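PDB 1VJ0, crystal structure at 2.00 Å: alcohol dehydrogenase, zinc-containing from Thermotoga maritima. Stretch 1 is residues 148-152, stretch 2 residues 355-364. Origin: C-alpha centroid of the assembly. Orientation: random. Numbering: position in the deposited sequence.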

# COMPACT_ATOMS: atom_id res chain seq x y z
N CYS A 148 -22.32 5.79 29.07
CA CYS A 148 -21.33 6.09 30.10
C CYS A 148 -21.74 7.16 31.11
O CYS A 148 -21.03 7.34 32.10
CB CYS A 148 -20.02 6.51 29.42
SG CYS A 148 -19.31 5.16 28.46
N TYR A 149 -22.85 7.89 30.86
CA TYR A 149 -23.36 8.86 31.84
C TYR A 149 -24.12 8.09 32.93
O TYR A 149 -25.35 8.26 33.15
CB TYR A 149 -24.32 9.86 31.22
CG TYR A 149 -23.81 10.91 30.23
CD1 TYR A 149 -22.58 10.80 29.59
CD2 TYR A 149 -24.61 12.02 29.94
CE1 TYR A 149 -22.18 11.75 28.64
CE2 TYR A 149 -24.24 12.95 29.02
CZ TYR A 149 -23.01 12.82 28.38
OH TYR A 149 -22.66 13.76 27.45
N SER A 150 -23.35 7.31 33.68
CA SER A 150 -23.86 6.31 34.56
C SER A 150 -22.74 5.90 35.52
O SER A 150 -21.53 6.07 35.24
CB SER A 150 -24.32 5.10 33.72
OG SER A 150 -24.85 4.07 34.50
N SER A 151 -23.14 5.35 36.64
CA SER A 151 -22.23 4.80 37.63
C SER A 151 -21.60 3.54 37.07
O SER A 151 -20.43 3.24 37.39
CB SER A 151 -23.00 4.48 38.93
OG SER A 151 -24.07 3.55 38.70
N HIS A 152 -22.36 2.84 36.23
CA HIS A 152 -21.97 1.54 35.67
C HIS A 152 -22.42 1.43 34.24
O HIS A 152 -23.41 2.06 33.83
CB HIS A 152 -22.59 0.39 36.49
CG HIS A 152 -22.11 0.34 37.91
ND1 HIS A 152 -22.67 1.11 38.90
CD2 HIS A 152 -21.12 -0.39 38.49
CE1 HIS A 152 -22.02 0.89 40.04
NE2 HIS A 152 -21.06 0.00 39.81
N PRO A 355 -19.14 16.35 38.45
CA PRO A 355 -19.86 15.17 38.94
C PRO A 355 -20.90 14.70 37.93
O PRO A 355 -21.52 15.53 37.25
CB PRO A 355 -20.59 15.67 40.19
CG PRO A 355 -20.09 16.96 40.50
CD PRO A 355 -19.40 17.53 39.29
N LEU A 356 -21.12 13.39 37.87
CA LEU A 356 -22.15 12.85 36.93
C LEU A 356 -23.50 13.56 37.03
O LEU A 356 -24.13 13.85 36.01
CB LEU A 356 -22.36 11.34 37.16
CG LEU A 356 -23.51 10.67 36.43
CD1 LEU A 356 -23.43 10.93 34.92
CD2 LEU A 356 -23.49 9.18 36.80
N LYS A 357 -23.94 13.83 38.26
CA LYS A 357 -25.21 14.49 38.49
C LYS A 357 -25.33 15.91 37.93
O LYS A 357 -26.46 16.43 37.83
CB LYS A 357 -25.58 14.47 39.98
CG LYS A 357 -25.96 13.04 40.45
CD LYS A 357 -26.14 13.01 41.99
CE LYS A 357 -26.50 11.59 42.51
NZ LYS A 357 -26.46 11.52 44.06
N GLU A 358 -24.21 16.50 37.52
CA GLU A 358 -24.19 17.78 36.78
C GLU A 358 -24.06 17.62 35.25
O GLU A 358 -23.64 18.53 34.54
CB GLU A 358 -23.09 18.64 37.36
CG GLU A 358 -23.41 19.04 38.81
CD GLU A 358 -22.53 20.15 39.36
OE1 GLU A 358 -21.48 20.45 38.76
OE2 GLU A 358 -22.88 20.74 40.40
N ALA A 359 -24.46 16.46 34.75
CA ALA A 359 -24.40 16.22 33.31
C ALA A 359 -25.10 17.33 32.48
O ALA A 359 -24.66 17.65 31.36
CB ALA A 359 -24.92 14.77 32.96
N ASN A 360 -26.17 17.91 32.99
CA ASN A 360 -26.84 18.96 32.21
C ASN A 360 -25.93 20.19 32.05
O ASN A 360 -25.85 20.79 30.97
CB ASN A 360 -28.18 19.35 32.84
CG ASN A 360 -29.21 18.28 32.63
OD1 ASN A 360 -29.59 18.03 31.51
ND2 ASN A 360 -29.65 17.62 33.71
N LYS A 361 -25.22 20.53 33.14
CA LYS A 361 -24.26 21.64 33.11
C LYS A 361 -23.08 21.34 32.19
O LYS A 361 -22.65 22.20 31.45
CB LYS A 361 -23.78 21.94 34.55
CG LYS A 361 -22.76 23.05 34.72
CD LYS A 361 -23.26 24.42 34.25
N ALA A 362 -22.57 20.11 32.22
CA ALA A 362 -21.56 19.67 31.28
C ALA A 362 -21.94 19.94 29.83
O ALA A 362 -21.15 20.47 29.08
CB ALA A 362 -21.24 18.20 31.44
N LEU A 363 -23.12 19.50 29.41
CA LEU A 363 -23.60 19.76 28.05
C LEU A 363 -23.71 21.26 27.77
O LEU A 363 -23.36 21.73 26.71
CB LEU A 363 -24.95 19.09 27.84
CG LEU A 363 -24.93 17.55 27.83
CD1 LEU A 363 -26.33 16.95 28.02
CD2 LEU A 363 -24.35 17.03 26.55
N GLU A 364 -24.19 22.01 28.74
CA GLU A 364 -24.26 23.46 28.60
C GLU A 364 -22.87 24.06 28.30
O GLU A 364 -22.71 24.86 27.37
CB GLU A 364 -24.89 24.04 29.85
CG GLU A 364 -24.94 25.55 29.88
CD GLU A 364 -25.13 26.07 31.30
OE1 GLU A 364 -26.24 25.82 31.86
OE2 GLU A 364 -24.15 26.67 31.85

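The two segments belong to one chain but lie far apart in sequence: the touching residues nearest in sequence are 205 positions apart. Residues 148-151 form an irregular loop, and His 152 has strand geometry. The second stretch passes from Pro 355 through a short 3-10 segment, 356-357, into a helix that includes 359-364 and continues later in the chain. The nearest CA atoms are those of Tyr 149 and Leu 356, 6.6 Å apart, a spacing that leaves room for side chains between the chains. No hydrogen bond crosses the interface, and the 225 Å² buried, summed over both sides, is covered by van der Waals packing.

Contacts of side chain with backbone centre on Leu 356. Its CA-to-CB bond points toward the loop, and with chi1 t and chi2 p its two methyls reach successive parts of that backbone. Leu 356 CD1 lies 3.5 Å from Tyr 149 C, while Leu 356 CD2 lies 3.6 Å from Ser 150 C and 3.8 Å from Ser 151 N. The leucine thus packs along the main chain, and the CB of Ser 150 points away from it.

Apolar side-chain contacts centre on Tyr 149, which has the largest covered area, 79 Å². Tyr 149 CB is 4.0 Å from Leu 356 CD1, so the same methyl touches both backbone and side chain. Farther out, Tyr 149 CD2 is 4.1 Å from Ala 359 CB, which approaches the ring obliquely. At the tip, Tyr 149 OH lies 3.8 Å from Leu 363 CD2; that hydroxyl is hydrogen-bonded elsewhere in the structure, and its approach to the methyl is simple packing. Ala 359 and Leu 363 are four residues apart, about one helical turn, which lets the ring run past both.

Hydrogen bonds lie within each stretch. In the loop, Ser 150 OG donates to His 152 O at 2.6 Å, and Ser 151 OG pairs with His 152 ND1 at 2.8 Å, where either could be the donor. A weak bond from Ser 150 N to Cys 148 O, 2.8 Å, spans Tyr 149. In the other stretch, Ala 359 N donates to Leu 356 O at 2.9 Å. Glu 358 occupies the N-cap position, and Glu 358 O accepts from Ala 362 N at 3.0 Å. Leu 363 N to Ala 359 O, 3.1 Å, joins the two helical residues that meet the tyrosine.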